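Local structure of copper-sensitive operon repressor (CsoR) (Geobacillus thermodenitrificans, 4M1P) at residues A[71-75]-A[76-80]; A[48-51]-A[52-56]. The protein senses copper(I) as a DNA-binding transcriptional repressor, probably letting go of its operator when the metal is bound. The protein carries 1 engineered substitution. One frame throughout, in Å; residues are numbered along the deposited sequence.

How the contacts relate
Both contacts lie on the same long helix, 49-85: contact 2 (48-51 with 52-56) forms its N-cap and first turns, contact 1 (71-75 with 76-80) a region near its far end. Their centres are 35 Å apart, on opposite sides of the chain's centre, and their nearest atoms are still about 19 Å apart, so they do not touch. What unites them is copper(I). Contact 1 supplies His-74 and Cys-78 to one ion and contact 2 supplies Cys-49 to another, 41.5 Å away from Cu to Cu. In each case the missing ligands come from the same neighbouring subunit, so the two chains exchange complementary half-sites along this helix.

Contact 1 of 2, residues A[71-75]-A[76-80]. With CU1 (copper (I) ion), chain B.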
loop_
_atom_site.group_PDB
_atom_site.type_symbol
_atom_site.label_atom_id
_atom_site.label_comp_id
_atom_site.label_asym_id
_atom_site.label_seq_id
_atom_site.Cartn_x
_atom_site.Cartn_y
_atom_site.Cartn_z
ATOM N N LEU A 71 7.561 -7.030 13.310
ATOM C CA LEU A 71 6.633 -6.124 13.970
ATOM C C LEU A 71 5.858 -6.867 15.052
ATOM O O LEU A 71 5.784 -6.419 16.203
ATOM C CB LEU A 71 5.664 -5.536 12.949
ATOM C CG LEU A 71 4.805 -4.363 13.401
ATOM C CD1 LEU A 71 5.689 -3.272 13.941
ATOM C CD2 LEU A 71 4.027 -3.849 12.228
ATOM N N GLU A 72 5.289 -8.009 14.672
ATOM C CA GLU A 72 4.507 -8.820 15.592
ATOM C C GLU A 72 5.374 -9.319 16.739
ATOM O O GLU A 72 4.968 -9.272 17.899
ATOM C CB GLU A 72 3.864 -10.001 14.866
ATOM C CG GLU A 72 2.829 -9.612 13.815
ATOM C CD GLU A 72 2.112 -10.819 13.231
ATOM O OE1 GLU A 72 2.455 -11.226 12.103
ATOM O OE2 GLU A 72 1.202 -11.358 13.901
ATOM N N ARG A 73 6.567 -9.794 16.409
ATOM C CA ARG A 73 7.485 -10.282 17.420
ATOM C C ARG A 73 7.742 -9.182 18.442
ATOM O O ARG A 73 7.607 -9.405 19.646
ATOM C CB ARG A 73 8.794 -10.753 16.781
ATOM C CG ARG A 73 9.615 -11.702 17.632
ATOM C CD ARG A 73 10.443 -10.961 18.672
ATOM N NE ARG A 73 11.532 -11.784 19.185
ATOM C CZ ARG A 73 12.441 -11.358 20.052
ATOM N NH1 ARG A 73 12.385 -10.114 20.513
ATOM N NH2 ARG A 73 13.404 -12.173 20.460
ATOM N N HIS A 74 8.084 -7.990 17.963
ATOM C CA HIS A 74 8.412 -6.886 18.861
ATOM C C HIS A 74 7.226 -6.534 19.757
ATOM O O HIS A 74 7.388 -6.311 20.956
ATOM C CB HIS A 74 8.861 -5.659 18.063
ATOM C CG HIS A 74 9.296 -4.508 18.913
ATOM N ND1 HIS A 74 10.384 -4.563 19.757
ATOM C CD2 HIS A 74 8.784 -3.256 19.052
ATOM C CE1 HIS A 74 10.527 -3.413 20.374
ATOM N NE2 HIS A 74 9.563 -2.594 19.963
ATOM N N ALA A 75 6.033 -6.499 19.174
ATOM C CA ALA A 75 4.826 -6.157 19.927
ATOM C C ALA A 75 4.431 -7.237 20.937
ATOM O O ALA A 75 4.126 -6.931 22.089
ATOM C CB ALA A 75 3.673 -5.865 18.977
ATOM N N ASN A 76 4.431 -8.495 20.496
ATOM C CA ASN A 76 4.049 -9.627 21.344
ATOM C C ASN A 76 4.982 -9.861 22.522
ATOM O O ASN A 76 4.554 -10.336 23.567
ATOM C CB ASN A 76 3.984 -10.920 20.528
ATOM C CG ASN A 76 2.859 -10.924 19.515
ATOM O OD1 ASN A 76 2.245 -9.890 19.237
ATOM N ND2 ASN A 76 2.584 -12.097 18.947
ATOM N N HIS A 77 6.261 -9.555 22.348
ATOM C CA HIS A 77 7.245 -9.849 23.382
ATOM C C HIS A 77 7.847 -8.608 24.021
ATOM O O HIS A 77 7.624 -8.344 25.205
ATOM C CB HIS A 77 8.344 -10.739 22.815
ATOM C CG HIS A 77 7.843 -12.075 22.354
ATOM N ND1 HIS A 77 8.063 -12.551 21.083
ATOM C CD2 HIS A 77 7.115 -13.017 22.995
ATOM C CE1 HIS A 77 7.495 -13.742 20.959
ATOM N NE2 HIS A 77 6.916 -14.045 22.107
ATOM N N CYS A 78 8.604 -7.846 23.241
ATOM C CA CYS A 78 9.315 -6.681 23.770
ATOM C C CYS A 78 8.378 -5.602 24.335
ATOM O O CYS A 78 8.521 -5.198 25.490
ATOM C CB CYS A 78 10.245 -6.080 22.709
ATOM S SG CYS A 78 11.479 -7.228 22.034
ATOM N N VAL A 79 7.426 -5.138 23.529
ATOM C CA VAL A 79 6.486 -4.118 23.984
ATOM C C VAL A 79 5.603 -4.651 25.120
ATOM O O VAL A 79 5.336 -3.950 26.104
ATOM C CB VAL A 79 5.631 -3.576 22.825
ATOM C CG1 VAL A 79 4.618 -2.570 23.336
ATOM C CG2 VAL A 79 6.521 -2.923 21.777
ATOM N N ALA A 80 5.168 -5.903 24.994
ATOM C CA ALA A 80 4.412 -6.550 26.061
ATOM C C ALA A 80 5.199 -6.586 27.380
ATOM O O ALA A 80 4.633 -6.358 28.450
ATOM C CB ALA A 80 3.997 -7.944 25.645
HETATM CU CU CU1 B . 11.678 -6.223 19.974
#
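His-74 turns its CG anti to the backbone N (chi1 -176°), and Cys-78, one turn on, swings SG beside its own N (chi1 -57°); they present the two ligands this chain gives to the intersubunit copper(I) site of CsoR. ND1 of His-74 binds the copper at 2.1 Å and SG of Cys-78 at 2.3 Å, with an ND1-Cu-SG angle of 112°, and Cys-49 of a neighbouring subunit supplies the third ligand. The helix widens into a pi-type turn: Val-79 N bonds to His-74 O at 2.8 Å, five residues back, and Ala-80 N reaches Ala-75 O over the same span, but in a longer, more bent bond of 3.3 Å.

Arg-73 bends at chi2 and carries NH1 to 3.4 Å from Cys-78 SG, which lies at the guanidinium's edge, near its plane. Its charge would be expected to steady a thiolate, while NH1 is also hydrogen-bonded to Ile-15 O and NH2 forms a salt bridge with Glu-21. A leucine in place of this arginine would probably leave Glu-21 without its mate and the copper-bound sulfur without this positive charge. Val-79 CG2 approaches the His-74 ring obliquely, 3.6 Å from both CD2 and NE2.

Contact 2 of 2, residues A[48-51]-A[52-56]; sequences YCID and ILVQI. With CU1 (copper (I) ion), chain C.
Cys-49 serves two structures at once: its carbonyl O receives Leu-53 N at 2.9 Å in the first turn of helix 49-85, while its SG points off the helix to bind a copper ion whose other ligands belong to another chain. With SG turned beside the backbone N (chi1 -57°), SG sits 2.3 Å from the copper, and His-74 and Cys-78 of the neighbouring subunit complete the set. Leu-53 lies alongside the Cys-49 peptide, its CD1 3.5 Å from Cys-49 O, and packs on Gly-67 of that same subunit.

Tyr-48 holds the N-cap position, and its O takes the N-H of Ile-52 at 3.2 Å. The end of its side chain leads away from 52-56; Ile-50 N lies 3.9 Å above one ring face, offset toward the rim. Its hydroxyl is hydrogen-bonded to Glu-94 of the neighbouring subunit, and the ring stacks with that subunit's His-11 and meets its His-74 with planes at about 85°, so a second-shell residue flanks the copper-binding imidazole.

The next turn is regular, with Val-54 N bonded to Ile-50 O and Gln-55 N to Asp-51 O. Side-chain touching is lighter: Ile-50 CD1 stands 4.5 Å from Leu-53 CD1. Ile-52, on a different side, rests on Met-42 and Val-43 of helix 19-44 in its own chain. One helix start thus joins an antiparallel helical hairpin to a three-coordinate Cys-His-Cys copper(I) site shared between subunits, the hallmark of CsoR repressors.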
loop_
_atom_site.group_PDB
_atom_site.type_symbol
_atom_site.label_atom_id
_atom_site.label_comp_id
_atom_site.label_asym_id
_atom_site.label_seq_id
_atom_site.Cartn_x
_atom_site.Cartn_y
_atom_site.Cartn_z
ATOM N N TYR A 48 13.949 -8.657 -20.054
ATOM C CA TYR A 48 12.705 -7.920 -20.264
ATOM C C TYR A 48 12.242 -7.207 -19.001
ATOM O O TYR A 48 12.220 -7.804 -17.920
ATOM C CB TYR A 48 11.615 -8.880 -20.741
ATOM C CG TYR A 48 10.385 -8.217 -21.334
ATOM C CD1 TYR A 48 9.110 -8.692 -21.041
ATOM C CD2 TYR A 48 10.498 -7.130 -22.193
ATOM C CE1 TYR A 48 7.989 -8.111 -21.588
ATOM C CE2 TYR A 48 9.378 -6.538 -22.740
ATOM C CZ TYR A 48 8.126 -7.033 -22.432
ATOM O OH TYR A 48 7.010 -6.443 -22.979
ATOM N N CYS A 49 11.870 -5.933 -19.148
ATOM C CA CYS A 49 11.436 -5.099 -18.025
ATOM C C CYS A 49 10.319 -5.736 -17.195
ATOM O O CYS A 49 10.280 -5.570 -15.978
ATOM C CB CYS A 49 10.969 -3.722 -18.511
ATOM S SG CYS A 49 12.165 -2.750 -19.470
ATOM N N ILE A 50 9.414 -6.456 -17.856
ATOM C CA ILE A 50 8.285 -7.076 -17.171
ATOM C C ILE A 50 8.767 -8.186 -16.237
ATOM O O ILE A 50 8.352 -8.254 -15.075
ATOM C CB ILE A 50 7.244 -7.613 -18.172
ATOM C CG1 ILE A 50 6.520 -6.458 -18.871
ATOM C CG2 ILE A 50 6.245 -8.521 -17.478
ATOM C CD1 ILE A 50 5.604 -5.643 -17.961
ATOM N N ASP A 51 9.648 -9.044 -16.748
ATOM C CA ASP A 51 10.245 -10.106 -15.946
ATOM C C ASP A 51 10.909 -9.529 -14.699
ATOM O O ASP A 51 10.765 -10.059 -13.594
ATOM C CB ASP A 51 11.277 -10.873 -16.766
ATOM C CG ASP A 51 10.667 -11.590 -17.946
ATOM O OD1 ASP A 51 9.454 -11.877 -17.905
ATOM O OD2 ASP A 51 11.399 -11.882 -18.916
ATOM N N ILE A 52 11.631 -8.434 -14.882
ATOM C CA ILE A 52 12.303 -7.774 -13.773
ATOM C C ILE A 52 11.296 -7.242 -12.747
ATOM O O ILE A 52 11.477 -7.416 -11.541
ATOM C CB ILE A 52 13.229 -6.665 -14.287
ATOM C CG1 ILE A 52 14.412 -7.303 -15.016
ATOM C CG2 ILE A 52 13.700 -5.774 -13.156
ATOM C CD1 ILE A 52 15.465 -6.329 -15.472
ATOM N N LEU A 53 10.225 -6.622 -13.233
ATOM C CA LEU A 53 9.203 -6.063 -12.351
ATOM C C LEU A 53 8.519 -7.152 -11.527
ATOM O O LEU A 53 8.264 -6.972 -10.333
ATOM C CB LEU A 53 8.183 -5.256 -13.153
ATOM C CG LEU A 53 8.714 -3.924 -13.679
ATOM C CD1 LEU A 53 7.838 -3.398 -14.802
ATOM C CD2 LEU A 53 8.795 -2.912 -12.555
ATOM N N VAL A 54 8.242 -8.285 -12.163
ATOM C CA VAL A 54 7.701 -9.436 -11.450
ATOM C C VAL A 54 8.602 -9.809 -10.266
ATOM O O VAL A 54 8.118 -9.979 -9.145
ATOM C CB VAL A 54 7.507 -10.639 -12.388
ATOM C CG1 VAL A 54 7.177 -11.894 -11.595
ATOM C CG2 VAL A 54 6.402 -10.348 -13.389
ATOM N N GLN A 55 9.908 -9.903 -10.507
ATOM C CA GLN A 55 10.847 -10.232 -9.434
ATOM C C GLN A 55 10.905 -9.154 -8.370
ATOM O O GLN A 55 11.044 -9.457 -7.187
ATOM C CB GLN A 55 12.248 -10.503 -9.976
ATOM C CG GLN A 55 12.386 -11.896 -10.545
ATOM C CD GLN A 55 11.892 -12.953 -9.581
ATOM O OE1 GLN A 55 12.404 -13.079 -8.465
ATOM N NE2 GLN A 55 10.886 -13.716 -10.000
ATOM N N ILE A 56 10.806 -7.898 -8.784
ATOM C CA ILE A 56 10.760 -6.818 -7.811
ATOM C C ILE A 56 9.507 -6.942 -6.953
ATOM O O ILE A 56 9.553 -6.738 -5.741
ATOM C CB ILE A 56 10.830 -5.437 -8.477
ATOM C CG1 ILE A 56 12.238 -5.202 -9.035
ATOM C CG2 ILE A 56 10.462 -4.342 -7.484
ATOM C CD1 ILE A 56 12.470 -3.813 -9.547
HETATM CU CU CU1 C . 10.784 -2.209 -21.282
#